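Local coordinates for protein putative branched-chain amino acid ABC transporter (Chromobacterium violaceum, PDB 4PYR) that binds glutathione in the crystal, belongs to the LppC lipoprotein family related to periplasmic binding proteins, and may regulate an enzyme, at residues Leu113-Arg118 and Ala143-Ala148; Ala123-Val128 and Lys152-Met157; Pro223-Pro228 and Tyr236-Ala241; His230-Arg235 and Arg274-Thr279. All coordinates share one frame; numbering follows the deposited sequence. Where two conformers were deposited one is given.

How the contacts relate
Contacts 1 and 2 form one cluster and contacts 3 and 4 another; centres within each lie about 10 Å apart, while those of contacts 1 and 3 are about 29 Å apart. Trp146 of contact 1 packs on Pro125 and Val154 of contact 2, so the paired helices rest on the strands. Contacts 3 and 4 alternate along the chain and are joined by a probable hydrogen bond from Trp224 N to Val278 O (3.0 Å). Contacts 2 and 4 reach opposite ends of the same mixed sheet. Bound glutathione is about 12 Å from the Phe225 side chain and 13 Å from that of Val278, whereas contact 1 is remote from the annotated sites.

Contact 1. Residues Leu113-Arg118 and Ala143-Ala148; sequences LARLMR and ADEWRA
Glu145 reaches from helix 133-150 over Ala114 to the end of Arg115 on helix 106-119. Its CB lies 4.0 Å from Ala114 CB, and CG, set anti to the backbone N (chi1 -171°), stays over the same methyl group. A bend at chi2 then places CD, and OE2 at the tip forms a salt bridge with Arg115 NH1 at 2.9 Å. The oxygen lies close to the guanidinium plane, but the nitrogen meets it from above the carboxylate, 77° out of that plane. At the next residue, the indole of Trp146 comes against helix 106-119. Its CE3 is 4.1 Å from Ala114 CB, and CZ3 meets Met117 CB at the ring edge, 4.0 Å away. In the conformer given, Arg118 crosses the indole at about a right angle, with CG near CZ3 and CD over one face of the six-membered ring, 3.9 Å from the centroid, in a CH-pi contact; its charged end gives at most a weak cation-pi attraction. The helix segments run at 42°, their axes within 9.0 Å where Ala114 faces Glu145 and Trp146. Trp146, Met117 and the alkyl part of Arg118 provide apolar packing; the ion pair, lying at the exposed margin, is probably partly screened by solvent.

Contact 2. Residues Ala123-Val128 and Lys152-Met157; sequences AAPLLV and KPVRQM
Val154 sets its two methyl groups against two different residues of strand 125-129. CG1 takes the crowded position between backbone N and carbonyl carbon (chi1 73°) and meets Leu127 CD2 at 4.0 Å, whereas CG2, anti to the backbone N, lies 3.8 Å from Pro125 CG. Leu127 also has CG anti to the backbone N and lies alongside the extended Gln156 chain, its CD2 4.0 Å from OE1; the two side chains point the same way on one face of the sheet. Leu126 and Met157 occupy the other face. There, in the conformer given, Leu126 CD2 is 4.0 Å from the selenium of selenomethionine Met157; since Met157 was deposited in two conformers, the tight approach at its CG is doubtful. The backbones are held by two nearly straight bonds, Leu127 N to Arg155 O and Met157 N to Leu127 O, both 2.8 Å. Where the strands diverge, a water bridges them, donating to Pro125 O (2.6 Å) and accepting from Arg155 N (3.0 Å). Helix 133-150 covers the Leu127 face, and helix 165-172 lies on the Leu126 face. Parallel neighbours linked through a helix make a beta-alpha-beta crossover, here at the sheet margin, as in periplasmic-binding-protein lobes.

Contact 3. Residues Pro223-Pro228 and Tyr236-Ala241; sequences PWFLMP and YPRPAA
The guanidinium of Arg238 lies flat on the indole of Trp224, with planes 8° apart and centres 3.7 Å from each other. NH2 sits over the centre of the ring system, while NH1 lies above NE1 at 3.3 Å; both are donors, so that pair is not a hydrogen bond. Pro237 O meets the rim of the indole in its plane, 3.5 Å from CH2, and Pro239 CD is 4.1 Å from CZ2 at the same margin. At the edge of the guanidinium is Trp224 O, which accepts from both NH2 (3.0 Å) and NH1 (3.1 Å). This end-on grip to one carbonyl oxygen, combined with the cation-pi stack, ties the loop 236-241, which leads into helix 245-265, to the short helix 223-226. The Arg238 chain is bent at chi2 and chi3, and its CD and NE already lie near Trp224 CZ2. NH2 lies in the carbonyl plane, whereas NH1 approaches from above it, 43° out. Trp224 NE1 itself bonds Glu248 OE2 of helix 245-265, which would favour the cation above the ring, and Glu248 is also a long, weak ion-pair partner of Arg238. Tyr236 turns CB to Trp224 CZ3, at 4.2 Å, while its hydroxyl bonds Asp33.

Contact 4. Residues His230-Arg235 and Arg274-Thr279; sequences HPAVQR and RLDGVT
Asp276 and Val278 pack against His230, Ala232 and Val233 at the start of the short, loosely bonded helix 231-235. The imidazole of His230 presents its CE1 edge to Asp276 O, 3.5 Å away, and Ala232 CB is 3.6 Å from the same oxygen. Beside them, Val278 CG1 fits against Val233, 3.9 Å from CA and 4.1 Å from CG2. Water extends the first shell: one molecule links His230 NE2, at 2.9 Å, with Gly277 O, and another donates to Asp276 OD2. The His230 ring is held by the helix that follows it. CG is anti to the backbone N (chi1 -177°); ND1 accepts from Ala232 N, near the ring plane, at 3.1 Å and weakly from Val233 N, capping the helix start. Further out, Arg259 of helix 245-265 forms a salt bridge to Asp276 OD1, and Asp256 accepts from Val278 N. Asp276 is the centre of an inverse gamma turn. The contact joins a histidine N-cap to the turn end of the antiparallel hairpin formed by strands 274-277 and 280-284.

Contact 1. Residues Leu113-Arg118 and Ala143-Ala148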
loop_
_atom_site.group_PDB
_atom_site.type_symbol
_atom_site.label_atom_id
_atom_site.label_comp_id
_atom_site.label_asym_id
_atom_site.label_seq_id
_atom_site.Cartn_x
_atom_site.Cartn_y
_atom_site.Cartn_z
ATOM N N LEU A 113 -3.004 0.994 -11.955
ATOM C CA LEU A 113 -4.261 0.782 -12.623
ATOM C C LEU A 113 -4.253 1.357 -14.052
ATOM O O LEU A 113 -4.763 0.739 -14.975
ATOM C CB LEU A 113 -5.396 1.398 -11.822
ATOM C CG LEU A 113 -6.775 0.958 -12.282
ATOM C CD1 LEU A 113 -6.989 -0.510 -11.967
ATOM C CD2 LEU A 113 -7.791 1.865 -11.605
ATOM N N ALA A 114 -3.639 2.524 -14.227
ATOM C CA ALA A 114 -3.502 3.066 -15.549
ATOM C C ALA A 114 -2.701 2.128 -16.425
ATOM O O ALA A 114 -3.061 1.917 -17.564
ATOM C CB ALA A 114 -2.848 4.433 -15.501
ATOM N N ARG A 115 -1.578 1.605 -15.912
ATOM C CA ARG A 115 -0.804 0.640 -16.662
ATOM C C ARG A 115 -1.563 -0.650 -17.007
ATOM O O ARG A 115 -1.449 -1.145 -18.135
ATOM C CB ARG A 115 0.522 0.365 -15.924
ATOM C CG ARG A 115 1.401 1.616 -15.837
ATOM C CD ARG A 115 2.834 1.286 -15.477
ATOM N NE ARG A 115 2.980 0.913 -14.077
ATOM C CZ ARG A 115 3.255 1.773 -13.087
ATOM N NH1 ARG A 115 3.402 3.075 -13.319
ATOM N NH2 ARG A 115 3.367 1.323 -11.844
ATOM N N LEU A 116 -2.369 -1.148 -16.063
ATOM C CA LEU A 116 -3.208 -2.346 -16.287
ATOM C C LEU A 116 -4.178 -2.103 -17.424
ATOM O O LEU A 116 -4.390 -2.952 -18.312
ATOM C CB LEU A 116 -4.016 -2.758 -15.034
ATOM C CG LEU A 116 -5.084 -3.868 -15.203
ATOM C CD1 LEU A 116 -4.476 -5.192 -15.623
ATOM C CD2 LEU A 116 -5.862 -4.031 -13.909
HETATM N N MSE A 117 -4.794 -0.928 -17.387
HETATM C CA MSE A 117 -5.761 -0.640 -18.404
HETATM C C MSE A 117 -5.177 -0.479 -19.765
HETATM O O MSE A 117 -5.792 -0.867 -20.768
HETATM C CB MSE A 117 -6.534 0.554 -17.929
HETATM C CG MSE A 117 -7.568 0.182 -16.857
HETATM SE SE MSE A 117 -8.473 1.716 -16.061
HETATM C CE MSE A 117 -9.890 1.815 -17.430
ATOM N N ARG A 118 -3.974 0.093 -19.848
ATOM C CA ARG A 118 -3.246 0.100 -21.097
ATOM C C ARG A 118 -2.948 -1.302 -21.606
ATOM O O ARG A 118 -3.174 -1.618 -22.770
ATOM C CB ARG A 118 -1.945 0.869 -20.909
ATOM C CG ARG A 118 -2.165 2.352 -20.867
ATOM C CD ARG A 118 -2.646 2.818 -22.220
ATOM N NE ARG A 118 -1.556 3.051 -23.165
ATOM C CZ ARG A 118 -1.720 3.720 -24.301
ATOM N NH1 ARG A 118 -2.924 4.215 -24.576
ATOM N NH2 ARG A 118 -0.710 3.916 -25.123
ATOM N N ALA A 143 -4.429 9.930 -13.799
ATOM C CA ALA A 143 -4.444 10.786 -14.951
ATOM C C ALA A 143 -3.011 11.118 -15.381
ATOM O O ALA A 143 -2.709 11.103 -16.565
ATOM C CB ALA A 143 -5.198 12.038 -14.620
ATOM N N ASP A 144 -2.155 11.365 -14.415
ATOM C CA ASP A 144 -0.744 11.683 -14.765
ATOM C C ASP A 144 -0.073 10.496 -15.450
ATOM O O ASP A 144 0.721 10.671 -16.426
ATOM C CB ASP A 144 0.037 12.083 -13.524
ATOM C CG ASP A 144 -0.258 13.516 -13.069
ATOM O OD1 ASP A 144 -0.932 14.280 -13.798
ATOM O OD2 ASP A 144 0.149 13.894 -11.957
ATOM N N GLU A 145 -0.282 9.304 -14.890
ATOM C CA GLU A 145 0.290 8.103 -15.458
ATOM C C GLU A 145 -0.250 7.807 -16.857
ATOM O O GLU A 145 0.494 7.468 -17.760
ATOM C CB GLU A 145 0.072 6.913 -14.530
ATOM C CG GLU A 145 0.837 5.665 -14.973
ATOM C CD GLU A 145 2.357 5.773 -14.823
ATOM O OE1 GLU A 145 2.925 6.545 -14.003
ATOM O OE2 GLU A 145 3.010 4.976 -15.508
ATOM N N TRP A 146 -1.562 7.942 -17.041
ATOM C CA TRP A 146 -2.177 7.721 -18.348
ATOM C C TRP A 146 -1.551 8.655 -19.391
ATOM O O TRP A 146 -1.192 8.236 -20.486
ATOM C CB TRP A 146 -3.753 7.992 -18.277
ATOM C CG TRP A 146 -4.396 7.548 -19.539
ATOM C CD1 TRP A 146 -4.650 8.291 -20.650
ATOM C CD2 TRP A 146 -4.787 6.218 -19.845
ATOM N NE1 TRP A 146 -5.167 7.498 -21.642
ATOM C CE2 TRP A 146 -5.284 6.221 -21.160
ATOM C CE3 TRP A 146 -4.780 5.014 -19.116
ATOM C CZ2 TRP A 146 -5.726 5.056 -21.797
ATOM C CZ3 TRP A 146 -5.218 3.896 -19.725
ATOM C CH2 TRP A 146 -5.684 3.914 -21.066
ATOM N N ARG A 147 -1.468 9.930 -19.046
ATOM C CA ARG A 147 -0.862 10.913 -19.968
ATOM C C ARG A 147 0.595 10.538 -20.340
ATOM O O ARG A 147 0.977 10.626 -21.517
ATOM C CB ARG A 147 -0.940 12.360 -19.410
ATOM C CG ARG A 147 -0.591 13.449 -20.440
ATOM C CD ARG A 147 -0.222 14.749 -19.748
ATOM N NE ARG A 147 -1.398 15.361 -19.078
ATOM C CZ ARG A 147 -2.214 16.272 -19.638
ATOM N NH1 ARG A 147 -2.001 16.675 -20.880
ATOM N NH2 ARG A 147 -3.237 16.772 -18.976
ATOM N N ALA A 148 1.368 10.114 -19.336
ATOM C CA ALA A 148 2.760 9.726 -19.535
ATOM C C ALA A 148 2.863 8.579 -20.547
ATOM O O ALA A 148 3.701 8.584 -21.416
ATOM C CB ALA A 148 3.423 9.329 -18.197
#

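Contact 2. Residues Ala123-Val128 and Lys152-Met157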
loop_
_atom_site.group_PDB
_atom_site.type_symbol
_atom_site.label_atom_id
_atom_site.label_comp_id
_atom_site.label_asym_id
_atom_site.label_seq_id
_atom_site.Cartn_x
_atom_site.Cartn_y
_atom_site.Cartn_z
ATOM N N ALA A 123 -8.637 1.945 -24.990
ATOM C CA ALA A 123 -8.143 3.091 -25.762
ATOM C C ALA A 123 -8.738 4.431 -25.335
ATOM O O ALA A 123 -8.130 5.482 -25.547
ATOM C CB ALA A 123 -8.413 2.871 -27.233
ATOM N N ALA A 124 -9.926 4.393 -24.765
ATOM C CA ALA A 124 -10.661 5.607 -24.459
ATOM C C ALA A 124 -11.425 5.436 -23.142
ATOM O O ALA A 124 -12.644 5.458 -23.111
ATOM C CB ALA A 124 -11.591 5.964 -25.607
ATOM N N PRO A 125 -10.699 5.240 -22.046
ATOM C CA PRO A 125 -11.402 5.090 -20.788
ATOM C C PRO A 125 -11.901 6.429 -20.264
ATOM O O PRO A 125 -11.379 7.491 -20.604
ATOM C CB PRO A 125 -10.332 4.566 -19.848
ATOM C CG PRO A 125 -9.068 5.159 -20.408
ATOM C CD PRO A 125 -9.246 5.081 -21.876
ATOM N N LEU A 126 -12.933 6.357 -19.435
ATOM C CA LEU A 126 -13.388 7.489 -18.669
ATOM C C LEU A 126 -12.984 7.333 -17.232
ATOM O O LEU A 126 -13.322 6.337 -16.590
ATOM C CB LEU A 126 -14.908 7.580 -18.741
ATOM C CG LEU A 126 -15.538 8.704 -17.904
ATOM C CD1 LEU A 126 -15.150 10.077 -18.442
ATOM C CD2 LEU A 126 -17.051 8.576 -17.776
ATOM N N LEU A 127 -12.218 8.284 -16.710
ATOM C CA LEU A 127 -11.832 8.326 -15.303
ATOM C C LEU A 127 -12.874 9.098 -14.523
ATOM O O LEU A 127 -13.152 10.283 -14.845
ATOM C CB LEU A 127 -10.439 8.985 -15.140
ATOM C CG LEU A 127 -9.943 9.288 -13.734
ATOM C CD1 LEU A 127 -9.689 8.020 -12.941
ATOM C CD2 LEU A 127 -8.650 10.087 -13.827
ATOM N N VAL A 128 -13.507 8.439 -13.550
ATOM C CA VAL A 128 -14.525 9.099 -12.759
ATOM C C VAL A 128 -13.971 9.322 -11.391
ATOM O O VAL A 128 -13.457 8.382 -10.790
ATOM C CB VAL A 128 -15.780 8.195 -12.699
ATOM C CG1 VAL A 128 -16.806 8.796 -11.744
ATOM C CG2 VAL A 128 -16.304 7.990 -14.104
ATOM N N LYS A 152 -1.439 11.584 -24.356
ATOM C CA LYS A 152 -2.668 12.397 -24.469
ATOM C C LYS A 152 -3.364 12.226 -23.108
ATOM O O LYS A 152 -3.213 11.198 -22.454
ATOM C CB LYS A 152 -3.593 11.893 -25.597
ATOM C CG LYS A 152 -3.060 12.025 -27.031
ATOM C CD LYS A 152 -3.267 13.399 -27.674
ATOM C CE LYS A 152 -2.754 13.484 -29.112
ATOM N NZ LYS A 152 -3.556 14.398 -29.989
ATOM N N PRO A 153 -4.117 13.245 -22.660
ATOM C CA PRO A 153 -4.847 13.131 -21.379
ATOM C C PRO A 153 -5.960 12.083 -21.428
ATOM O O PRO A 153 -6.531 11.783 -22.506
ATOM C CB PRO A 153 -5.409 14.546 -21.182
ATOM C CG PRO A 153 -5.400 15.149 -22.509
ATOM C CD PRO A 153 -4.300 14.552 -23.307
ATOM N N VAL A 154 -6.242 11.506 -20.282
ATOM C CA VAL A 154 -7.457 10.679 -20.141
ATOM C C VAL A 154 -8.664 11.588 -19.975
ATOM O O VAL A 154 -8.550 12.628 -19.359
ATOM C CB VAL A 154 -7.309 9.708 -18.954
ATOM C CG1 VAL A 154 -7.420 10.414 -17.607
ATOM C CG2 VAL A 154 -8.336 8.595 -19.029
ATOM N N ARG A 155 -9.796 11.183 -20.542
ATOM C CA ARG A 155 -11.080 11.838 -20.256
ATOM C C ARG A 155 -11.432 11.639 -18.794
ATOM O O ARG A 155 -11.469 10.517 -18.305
ATOM C CB ARG A 155 -12.175 11.242 -21.128
ATOM C CG ARG A 155 -13.512 11.959 -21.007
ATOM C CD ARG A 155 -14.197 12.041 -22.362
ATOM N NE ARG A 155 -13.397 12.848 -23.262
ATOM C CZ ARG A 155 -13.694 14.092 -23.600
ATOM N NH1 ARG A 155 -14.772 14.671 -23.134
ATOM N NH2 ARG A 155 -12.915 14.748 -24.407
ATOM N N GLN A 156 -11.693 12.738 -18.097
ATOM C CA GLN A 156 -11.884 12.735 -16.667
ATOM C C GLN A 156 -13.140 13.520 -16.284
ATOM O O GLN A 156 -13.321 14.643 -16.738
ATOM C CB GLN A 156 -10.669 13.356 -16.019
ATOM C CG GLN A 156 -10.760 13.436 -14.538
ATOM C CD GLN A 156 -9.558 14.032 -13.888
ATOM O OE1 GLN A 156 -8.431 13.998 -14.424
ATOM N NE2 GLN A 156 -9.773 14.545 -12.701
HETATM N N MSE A 157 -13.973 12.922 -15.439
HETATM C CA MSE A 157 -15.212 13.549 -15.020
HETATM C C MSE A 157 -15.311 13.510 -13.524
HETATM O O MSE A 157 -15.316 12.397 -12.955
HETATM C CB MSE A 157 -16.391 12.796 -15.626
HETATM C CG MSE A 157 -16.322 12.809 -17.148
HETATM SE SE MSE A 157 -18.112 12.456 -17.890
HETATM C CE MSE A 157 -19.095 13.858 -16.913
HETATM O O HOH W 1 -9.947 8.807 -22.369
#

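Contact 3. Residues Pro223-Pro228 and Tyr236-Ala241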
loop_
_atom_site.group_PDB
_atom_site.type_symbol
_atom_site.label_atom_id
_atom_site.label_comp_id
_atom_site.label_asym_id
_atom_site.label_seq_id
_atom_site.Cartn_x
_atom_site.Cartn_y
_atom_site.Cartn_z
ATOM N N PRO A 223 -1.553 -9.661 -3.238
ATOM C CA PRO A 223 -1.559 -11.143 -3.310
ATOM C C PRO A 223 -2.183 -11.786 -2.081
ATOM O O PRO A 223 -2.873 -12.832 -2.199
ATOM C CB PRO A 223 -0.062 -11.490 -3.401
ATOM C CG PRO A 223 0.495 -10.310 -4.084
ATOM C CD PRO A 223 -0.218 -9.103 -3.522
ATOM N N TRP A 224 -2.002 -11.146 -0.928
ATOM C CA TRP A 224 -2.547 -11.656 0.314
ATOM C C TRP A 224 -4.062 -11.975 0.201
ATOM O O TRP A 224 -4.543 -12.958 0.814
ATOM C CB TRP A 224 -2.296 -10.646 1.431
ATOM C CG TRP A 224 -2.706 -11.134 2.784
ATOM C CD1 TRP A 224 -3.721 -10.653 3.565
ATOM C CD2 TRP A 224 -2.069 -12.162 3.541
ATOM N NE1 TRP A 224 -3.762 -11.339 4.759
ATOM C CE2 TRP A 224 -2.751 -12.265 4.770
ATOM C CE3 TRP A 224 -1.009 -13.022 3.292
ATOM C CZ2 TRP A 224 -2.413 -13.206 5.726
ATOM C CZ3 TRP A 224 -0.669 -13.941 4.258
ATOM C CH2 TRP A 224 -1.352 -14.016 5.444
ATOM N N PHE A 225 -4.787 -11.139 -0.545
ATOM C CA PHE A 225 -6.219 -11.354 -0.797
ATOM C C PHE A 225 -6.496 -12.092 -2.108
ATOM O O PHE A 225 -7.424 -12.918 -2.196
ATOM C CB PHE A 225 -6.962 -9.994 -0.843
ATOM C CG PHE A 225 -6.800 -9.162 0.412
ATOM C CD1 PHE A 225 -7.191 -9.617 1.631
ATOM C CD2 PHE A 225 -6.246 -7.910 0.334
ATOM C CE1 PHE A 225 -7.049 -8.835 2.765
ATOM C CE2 PHE A 225 -6.059 -7.138 1.462
ATOM C CZ PHE A 225 -6.478 -7.587 2.673
ATOM N N LEU A 226 -5.752 -11.782 -3.161
ATOM C CA LEU A 226 -6.112 -12.217 -4.506
ATOM C C LEU A 226 -5.452 -13.522 -4.991
ATOM O O LEU A 226 -5.869 -14.047 -6.016
ATOM C CB LEU A 226 -5.808 -11.105 -5.510
ATOM C CG LEU A 226 -6.602 -9.830 -5.311
ATOM C CD1 LEU A 226 -6.187 -8.788 -6.321
ATOM C CD2 LEU A 226 -8.098 -10.118 -5.390
HETATM N N MSE A 227 -4.393 -13.975 -4.315
HETATM C CA MSE A 227 -3.598 -15.099 -4.804
HETATM C C MSE A 227 -3.367 -16.068 -3.678
HETATM O O MSE A 227 -2.275 -16.155 -3.137
HETATM C CB MSE A 227 -2.273 -14.523 -5.319
HETATM C CG MSE A 227 -2.489 -13.685 -6.561
HETATM SE SE MSE A 227 -0.711 -13.094 -7.222
HETATM C CE MSE A 227 0.020 -14.836 -7.780
ATOM N N PRO A 228 -4.414 -16.837 -3.294
ATOM C CA PRO A 228 -4.281 -17.775 -2.189
ATOM C C PRO A 228 -3.143 -18.773 -2.379
ATOM O O PRO A 228 -2.519 -19.177 -1.385
ATOM C CB PRO A 228 -5.638 -18.506 -2.144
ATOM C CG PRO A 228 -6.452 -17.957 -3.254
ATOM C CD PRO A 228 -5.795 -16.733 -3.790
ATOM N N TYR A 236 2.168 -18.148 5.504
ATOM C CA TYR A 236 1.910 -17.405 6.739
ATOM C C TYR A 236 0.462 -17.551 7.196
ATOM O O TYR A 236 -0.445 -17.596 6.368
ATOM C CB TYR A 236 2.226 -15.923 6.542
ATOM C CG TYR A 236 3.636 -15.681 6.100
ATOM C CD1 TYR A 236 4.694 -15.845 6.988
ATOM C CD2 TYR A 236 3.919 -15.345 4.812
ATOM C CE1 TYR A 236 6.003 -15.728 6.570
ATOM C CE2 TYR A 236 5.242 -15.181 4.384
ATOM C CZ TYR A 236 6.273 -15.390 5.280
ATOM O OH TYR A 236 7.592 -15.270 4.865
ATOM N N PRO A 237 0.258 -17.608 8.514
ATOM C CA PRO A 237 -1.124 -17.784 8.989
ATOM C C PRO A 237 -1.954 -16.527 8.738
ATOM O O PRO A 237 -1.415 -15.411 8.702
ATOM C CB PRO A 237 -0.950 -18.026 10.495
ATOM C CG PRO A 237 0.255 -17.194 10.823
ATOM C CD PRO A 237 1.212 -17.470 9.635
ATOM N N ARG A 238 -3.250 -16.727 8.511
ATOM C CA ARG A 238 -4.173 -15.603 8.393
ATOM C C ARG A 238 -4.280 -14.990 9.793
ATOM O O ARG A 238 -3.975 -15.662 10.798
ATOM C CB ARG A 238 -5.535 -16.051 7.883
ATOM C CG ARG A 238 -5.520 -16.932 6.644
ATOM C CD ARG A 238 -4.847 -16.312 5.448
ATOM N NE ARG A 238 -5.549 -15.127 4.943
ATOM C CZ ARG A 238 -5.243 -14.487 3.820
ATOM N NH1 ARG A 238 -5.960 -13.419 3.481
ATOM N NH2 ARG A 238 -4.213 -14.878 3.052
ATOM N N PRO A 239 -4.717 -13.721 9.901
ATOM C CA PRO A 239 -4.883 -13.186 11.260
ATOM C C PRO A 239 -5.937 -13.963 12.043
ATOM O O PRO A 239 -6.908 -14.513 11.481
ATOM C CB PRO A 239 -5.329 -11.720 11.050
ATOM C CG PRO A 239 -5.422 -11.495 9.598
ATOM C CD PRO A 239 -5.077 -12.759 8.844
ATOM N N ALA A 240 -5.703 -14.027 13.349
ATOM C CA ALA A 240 -6.609 -14.644 14.285
ATOM C C ALA A 240 -7.963 -13.947 14.211
ATOM O O ALA A 240 -8.965 -14.589 14.095
ATOM C CB ALA A 240 -6.045 -14.558 15.698
ATOM N N ALA A 241 -7.961 -12.612 14.233
ATOM C CA ALA A 241 -9.203 -11.853 14.153
ATOM C C ALA A 241 -9.532 -11.593 12.695
ATOM O O ALA A 241 -8.652 -11.276 11.896
ATOM C CB ALA A 241 -9.090 -10.535 14.908
#

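Contact 4. Residues His230-Arg235 and Arg274-Thr279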
loop_
_atom_site.group_PDB
_atom_site.type_symbol
_atom_site.label_atom_id
_atom_site.label_comp_id
_atom_site.label_asym_id
_atom_site.label_seq_id
_atom_site.Cartn_x
_atom_site.Cartn_y
_atom_site.Cartn_z
ATOM N N HIS A 230 -0.245 -18.205 -4.049
ATOM C CA HIS A 230 1.068 -17.589 -4.082
ATOM C C HIS A 230 1.909 -18.248 -2.993
ATOM O O HIS A 230 1.451 -18.389 -1.875
ATOM C CB HIS A 230 0.845 -16.092 -3.820
ATOM C CG HIS A 230 2.066 -15.233 -3.879
ATOM N ND1 HIS A 230 3.061 -15.293 -2.940
ATOM C CD2 HIS A 230 2.373 -14.188 -4.680
ATOM C CE1 HIS A 230 3.979 -14.376 -3.204
ATOM N NE2 HIS A 230 3.567 -13.672 -4.237
ATOM N N PRO A 231 3.164 -18.623 -3.299
ATOM C CA PRO A 231 3.989 -19.376 -2.347
ATOM C C PRO A 231 4.202 -18.664 -1.004
ATOM O O PRO A 231 4.226 -19.274 0.045
ATOM C CB PRO A 231 5.316 -19.574 -3.119
ATOM C CG PRO A 231 5.304 -18.526 -4.180
ATOM C CD PRO A 231 3.865 -18.363 -4.565
ATOM N N ALA A 232 4.365 -17.342 -1.026
ATOM C CA ALA A 232 4.517 -16.619 0.229
ATOM C C ALA A 232 3.199 -16.440 0.965
ATOM O O ALA A 232 3.141 -16.553 2.179
ATOM C CB ALA A 232 5.182 -15.261 -0.023
ATOM N N VAL A 233 2.138 -16.154 0.219
ATOM C CA VAL A 233 0.854 -15.961 0.839
ATOM C C VAL A 233 0.509 -17.228 1.653
ATOM O O VAL A 233 0.138 -17.122 2.802
ATOM C CB VAL A 233 -0.239 -15.662 -0.180
ATOM C CG1 VAL A 233 -1.605 -15.701 0.501
ATOM C CG2 VAL A 233 -0.011 -14.326 -0.833
ATOM N N GLN A 234 0.736 -18.398 1.076
ATOM C CA GLN A 234 0.348 -19.674 1.725
ATOM C C GLN A 234 1.072 -19.998 2.999
ATOM O O GLN A 234 0.535 -20.649 3.880
ATOM C CB GLN A 234 0.650 -20.848 0.782
ATOM C CG GLN A 234 -0.149 -20.868 -0.449
ATOM C CD GLN A 234 0.081 -22.130 -1.221
ATOM O OE1 GLN A 234 1.157 -22.727 -1.206
ATOM N NE2 GLN A 234 -0.939 -22.553 -1.872
ATOM N N ARG A 235 2.334 -19.606 3.123
ATOM C CA ARG A 235 3.075 -20.079 4.274
ATOM C C ARG A 235 2.814 -19.311 5.569
ATOM O O ARG A 235 3.200 -19.762 6.629
ATOM C CB ARG A 235 4.590 -20.188 3.983
ATOM C CG ARG A 235 5.319 -18.904 3.779
ATOM C CD ARG A 235 6.822 -19.199 3.857
ATOM N NE ARG A 235 7.564 -17.979 3.684
ATOM C CZ ARG A 235 8.031 -17.570 2.509
ATOM N NH1 ARG A 235 7.820 -18.319 1.431
ATOM N NH2 ARG A 235 8.707 -16.410 2.418
ATOM N N ARG A 274 14.787 -7.322 -3.621
ATOM C CA ARG A 274 13.495 -7.503 -4.246
ATOM C C ARG A 274 12.767 -8.570 -3.434
ATOM O O ARG A 274 13.403 -9.376 -2.780
ATOM C CB ARG A 274 13.652 -7.982 -5.678
ATOM C CG ARG A 274 14.507 -7.062 -6.555
ATOM C CD ARG A 274 13.956 -6.929 -7.962
ATOM N NE ARG A 274 14.651 -5.888 -8.733
ATOM C CZ ARG A 274 14.335 -5.521 -9.973
ATOM N NH1 ARG A 274 13.336 -6.103 -10.620
ATOM N NH2 ARG A 274 15.031 -4.547 -10.569
ATOM N N LEU A 275 11.439 -8.564 -3.459
ATOM C CA LEU A 275 10.657 -9.533 -2.687
ATOM C C LEU A 275 9.348 -9.879 -3.387
ATOM O O LEU A 275 8.681 -8.994 -3.871
ATOM C CB LEU A 275 10.292 -8.946 -1.316
ATOM C CG LEU A 275 9.725 -9.907 -0.250
ATOM C CD1 LEU A 275 10.821 -10.825 0.223
ATOM C CD2 LEU A 275 9.044 -9.221 0.929
ATOM N N ASP A 276 9.003 -11.166 -3.398
ATOM C CA ASP A 276 7.642 -11.623 -3.738
ATOM C C ASP A 276 6.737 -11.409 -2.521
ATOM O O ASP A 276 6.416 -12.340 -1.758
ATOM C CB ASP A 276 7.631 -13.079 -4.266
ATOM C CG ASP A 276 8.100 -14.125 -3.249
ATOM O OD1 ASP A 276 8.960 -13.820 -2.410
ATOM O OD2 ASP A 276 7.597 -15.278 -3.292
ATOM N N GLY A 277 6.389 -10.150 -2.302
ATOM C CA GLY A 277 5.752 -9.733 -1.095
ATOM C C GLY A 277 4.311 -10.240 -1.063
ATOM O O GLY A 277 3.663 -10.368 -2.109
ATOM N N VAL A 278 3.840 -10.522 0.131
ATOM C CA VAL A 278 2.394 -10.755 0.282
ATOM C C VAL A 278 1.602 -9.481 -0.014
ATOM O O VAL A 278 0.417 -9.566 -0.333
ATOM C CB VAL A 278 1.979 -11.356 1.633
ATOM C CG1 VAL A 278 2.652 -12.669 1.869
ATOM C CG2 VAL A 278 2.199 -10.382 2.800
ATOM N N THR A 279 2.271 -8.305 0.023
ATOM C CA THR A 279 1.612 -7.037 -0.255
ATOM C C THR A 279 1.806 -6.634 -1.707
ATOM O O THR A 279 1.226 -5.625 -2.149
ATOM C CB THR A 279 2.144 -5.881 0.626
ATOM O OG1 THR A 279 3.514 -5.586 0.249
ATOM C CG2 THR A 279 2.009 -6.180 2.069
HETATM O O HOH W 2 4.320 -10.912 -4.676
HETATM O O HOH W 3 8.652 -16.839 -1.523
#